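Local coordinates for protein pre-crRNA processing endonuclease (Streptococcus pyogenes serotype M1, PDB 3VZH) that probably cleaves precursor CRISPR RNA as a Cas5d-type endoribonuclease, taking part in the maturation of guide RNAs for antiviral defence, at residues Arg12-Ala24 against Arg31-Asn43. Numbering follows the deposited sequence.
Sequences RVSGQRALFTNPA and RSSYSVPTRQALN
Both backbone polar atoms of Phe20 are taken up by the loop that runs into helix 39-49. Its N-H points almost straight at Ser33 OG (2.9 Å from Phe20 N, 174° at the hydrogen), and its carbonyl O accepts from Tyr34 N at 3.0 Å, in the carbonyl plane. Ser33 OG lies anti to its own backbone N (chi1 -170°), which lets the hydroxyl receive Phe20 N while donating to a lone pair of Tyr34 O (OG to O 2.7 Å). One of the two bonds thus ends on a side chain and the other on the backbone, between two loops. The Phe20 ring turns inward, with Pro37 CA over one face, 3.6 Å from the centroid in a CH-pi contact, while the Ala41 methyl CB approaches Phe20 CD1 to 3.6 Å obliquely. A water bridges the two segments, donating to Thr21 O and hydrogen-bonded to Thr38 OG1, with its oxygen 2.7 Å from each. Thr38 is the N-cap of the helix, its OG1 also accepting from Ala41 N. Thr21 O meets the edge of the Tyr34 ring, whose hydroxyl bonds Phe174 N in strand 173-178. Direct bonds therefore tie Phe20 to the loop at Ser33 and Tyr34, and the water joins Thr21 O to the N-cap, whereas Val36 O and Thr38 N, buried obliquely at the apolar Phe20 ring, have no hydrogen-bond partner in the model.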
# COMPACT_ATOMS: atom_id res chain seq x y z
N ARG A 12 7.25 3.91 -7.18
CA ARG A 12 7.57 5.02 -6.26
C ARG A 12 6.32 5.90 -6.16
O ARG A 12 5.81 6.39 -7.20
CB ARG A 12 8.69 5.82 -6.88
CG ARG A 12 9.16 7.03 -6.00
CD ARG A 12 10.40 7.62 -6.67
NE ARG A 12 11.09 8.52 -5.76
CZ ARG A 12 10.72 9.77 -5.51
NH1 ARG A 12 9.60 10.27 -6.06
NH2 ARG A 12 11.46 10.55 -4.69
N VAL A 13 5.82 6.14 -4.95
CA VAL A 13 4.67 6.99 -4.79
C VAL A 13 5.09 8.14 -3.90
O VAL A 13 5.71 7.89 -2.80
CB VAL A 13 3.53 6.23 -4.07
CG1 VAL A 13 2.28 7.08 -4.01
CG2 VAL A 13 3.19 4.88 -4.77
N SER A 14 4.76 9.35 -4.31
CA SER A 14 5.16 10.57 -3.55
C SER A 14 4.02 11.56 -3.41
O SER A 14 3.05 11.51 -4.17
CB SER A 14 6.39 11.17 -4.18
OG SER A 14 6.08 11.65 -5.51
N GLY A 15 4.12 12.48 -2.43
CA GLY A 15 3.04 13.46 -2.29
C GLY A 15 3.50 14.47 -1.26
O GLY A 15 4.30 14.15 -0.37
N GLN A 16 2.95 15.68 -1.38
CA GLN A 16 3.22 16.71 -0.39
C GLN A 16 2.57 16.43 0.98
O GLN A 16 3.10 16.86 2.03
CB GLN A 16 2.67 18.07 -0.94
CG GLN A 16 3.60 18.68 -2.01
CD GLN A 16 5.06 18.66 -1.57
OE1 GLN A 16 5.89 17.95 -2.15
NE2 GLN A 16 5.37 19.43 -0.53
N ARG A 17 1.39 15.79 0.96
CA ARG A 17 0.66 15.46 2.18
C ARG A 17 0.10 14.04 2.10
O ARG A 17 -0.23 13.55 1.00
CB ARG A 17 -0.54 16.40 2.31
CG ARG A 17 -0.10 17.87 2.53
CD ARG A 17 0.61 18.02 3.88
NE ARG A 17 0.75 19.42 4.30
CZ ARG A 17 1.82 20.16 4.10
NH1 ARG A 17 2.87 19.67 3.44
NH2 ARG A 17 1.83 21.42 4.57
N ALA A 18 -0.00 13.40 3.26
CA ALA A 18 -0.62 12.07 3.40
C ALA A 18 -1.38 12.05 4.71
O ALA A 18 -1.02 12.78 5.67
CB ALA A 18 0.44 10.93 3.37
N LEU A 19 -2.44 11.25 4.74
CA LEU A 19 -3.25 11.10 5.96
C LEU A 19 -3.67 9.65 6.02
O LEU A 19 -4.70 9.27 5.41
CB LEU A 19 -4.49 12.00 5.96
CG LEU A 19 -5.42 11.91 7.18
CD1 LEU A 19 -4.60 12.28 8.41
CD2 LEU A 19 -6.66 12.84 7.09
N PHE A 20 -2.98 8.86 6.84
CA PHE A 20 -3.32 7.41 6.95
C PHE A 20 -4.08 7.21 8.24
O PHE A 20 -3.52 7.33 9.31
CB PHE A 20 -1.98 6.65 6.95
CG PHE A 20 -1.25 6.82 5.66
CD1 PHE A 20 -1.88 6.52 4.45
CD2 PHE A 20 0.07 7.26 5.63
CE1 PHE A 20 -1.26 6.69 3.25
CE2 PHE A 20 0.70 7.41 4.38
CZ PHE A 20 0.04 7.10 3.22
N THR A 21 -5.37 6.93 8.20
CA THR A 21 -6.06 6.88 9.49
C THR A 21 -6.42 5.42 9.88
O THR A 21 -6.19 4.44 9.12
CB THR A 21 -7.32 7.74 9.44
OG1 THR A 21 -8.09 7.28 8.32
CG2 THR A 21 -6.90 9.18 9.18
N ASN A 22 -7.06 5.32 11.05
CA ASN A 22 -7.57 4.09 11.58
C ASN A 22 -9.08 4.16 11.45
O ASN A 22 -9.69 4.91 12.20
CB ASN A 22 -7.18 3.96 13.06
CG ASN A 22 -7.95 2.85 13.78
OD1 ASN A 22 -8.61 2.02 13.15
ND2 ASN A 22 -7.88 2.86 15.09
N PRO A 23 -9.68 3.46 10.46
CA PRO A 23 -11.14 3.50 10.37
C PRO A 23 -11.78 2.67 11.50
O PRO A 23 -11.87 1.45 11.41
CB PRO A 23 -11.44 2.92 8.96
CG PRO A 23 -10.12 2.87 8.25
CD PRO A 23 -9.08 2.72 9.33
N ALA A 24 -12.17 3.37 12.58
CA ALA A 24 -12.86 2.81 13.76
C ALA A 24 -12.98 3.88 14.84
O ALA A 24 -11.96 4.33 15.39
CB ALA A 24 -12.12 1.59 14.30
N ARG A 31 -8.55 14.09 13.21
CA ARG A 31 -7.90 12.93 12.61
C ARG A 31 -6.41 13.20 12.60
O ARG A 31 -5.95 14.27 12.18
CB ARG A 31 -8.31 12.72 11.14
CG ARG A 31 -9.65 13.25 10.64
CD ARG A 31 -9.56 13.33 9.11
NE ARG A 31 -10.85 13.32 8.42
CZ ARG A 31 -11.08 12.74 7.24
NH1 ARG A 31 -10.11 12.08 6.61
NH2 ARG A 31 -12.29 12.79 6.69
N SER A 32 -5.62 12.24 13.06
CA SER A 32 -4.19 12.41 12.93
C SER A 32 -3.70 11.25 12.07
O SER A 32 -4.30 10.21 12.04
CB SER A 32 -3.50 12.43 14.30
OG SER A 32 -3.70 11.22 15.01
N SER A 33 -2.63 11.47 11.32
CA SER A 33 -2.11 10.36 10.56
C SER A 33 -1.29 9.39 11.45
O SER A 33 -0.64 9.82 12.38
CB SER A 33 -1.25 10.93 9.42
OG SER A 33 -0.92 9.92 8.55
N TYR A 34 -1.30 8.09 11.13
CA TYR A 34 -0.22 7.18 11.52
C TYR A 34 1.01 7.74 10.93
O TYR A 34 0.95 8.54 9.97
CB TYR A 34 -0.46 5.81 10.85
CG TYR A 34 -1.51 4.95 11.56
CD1 TYR A 34 -1.32 4.55 12.90
CD2 TYR A 34 -2.65 4.50 10.87
CE1 TYR A 34 -2.29 3.74 13.57
CE2 TYR A 34 -3.62 3.68 11.53
CZ TYR A 34 -3.41 3.28 12.85
OH TYR A 34 -4.33 2.44 13.48
N SER A 35 2.15 7.28 11.45
CA SER A 35 3.40 7.80 10.96
C SER A 35 3.82 7.22 9.63
O SER A 35 4.79 7.71 9.04
CB SER A 35 4.52 7.44 11.98
OG SER A 35 4.22 7.95 13.27
N VAL A 36 3.21 6.11 9.23
CA VAL A 36 3.58 5.47 7.97
C VAL A 36 2.27 4.92 7.36
O VAL A 36 1.24 4.87 8.02
CB VAL A 36 4.62 4.32 8.17
CG1 VAL A 36 5.92 4.84 8.83
CG2 VAL A 36 4.04 3.26 9.06
N PRO A 37 2.31 4.49 6.08
CA PRO A 37 1.04 3.98 5.52
C PRO A 37 0.50 2.69 6.16
O PRO A 37 1.27 1.91 6.73
CB PRO A 37 1.33 3.77 4.02
CG PRO A 37 2.76 4.26 3.79
CD PRO A 37 3.44 4.38 5.13
N THR A 38 -0.81 2.51 6.20
CA THR A 38 -1.38 1.20 6.55
C THR A 38 -1.37 0.29 5.27
O THR A 38 -1.32 0.81 4.08
CB THR A 38 -2.83 1.34 7.01
OG1 THR A 38 -3.54 1.98 5.96
CG2 THR A 38 -2.90 2.16 8.33
N ARG A 39 -1.42 -1.03 5.46
CA ARG A 39 -1.52 -1.95 4.33
C ARG A 39 -2.74 -1.60 3.48
O ARG A 39 -2.67 -1.56 2.22
CB ARG A 39 -1.55 -3.40 4.72
CG ARG A 39 -1.06 -4.24 3.52
CD ARG A 39 -1.72 -5.59 3.42
NE ARG A 39 -0.78 -6.49 2.79
CZ ARG A 39 -0.96 -7.78 2.68
NH1 ARG A 39 -2.09 -8.32 3.13
NH2 ARG A 39 -0.01 -8.52 2.12
N GLN A 40 -3.83 -1.35 4.19
CA GLN A 40 -5.09 -0.89 3.50
C GLN A 40 -4.87 0.32 2.54
O GLN A 40 -5.32 0.30 1.40
CB GLN A 40 -6.24 -0.60 4.44
CG GLN A 40 -7.63 -0.52 3.76
CD GLN A 40 -8.19 -1.92 3.40
OE1 GLN A 40 -9.02 -2.50 4.14
NE2 GLN A 40 -7.76 -2.47 2.24
N ALA A 41 -4.18 1.38 2.97
CA ALA A 41 -4.01 2.53 2.13
C ALA A 41 -3.13 2.11 0.95
O ALA A 41 -3.34 2.61 -0.18
CB ALA A 41 -3.26 3.62 2.87
N LEU A 42 -2.13 1.26 1.19
CA LEU A 42 -1.30 0.85 0.08
C LEU A 42 -2.03 -0.03 -0.95
O LEU A 42 -1.80 0.16 -2.19
CB LEU A 42 -0.01 0.10 0.51
CG LEU A 42 0.80 0.93 1.50
CD1 LEU A 42 2.10 0.21 1.89
CD2 LEU A 42 1.22 2.21 0.76
N ASN A 43 -2.90 -0.92 -0.44
CA ASN A 43 -3.82 -1.72 -1.28
C ASN A 43 -4.63 -0.74 -2.18
O ASN A 43 -4.81 -1.01 -3.35
CB ASN A 43 -4.85 -2.48 -0.42
CG ASN A 43 -4.21 -3.64 0.34
OD1 ASN A 43 -3.09 -4.05 0.02
ND2 ASN A 43 -4.89 -4.14 1.36
O HOH W 1 -5.73 3.37 6.65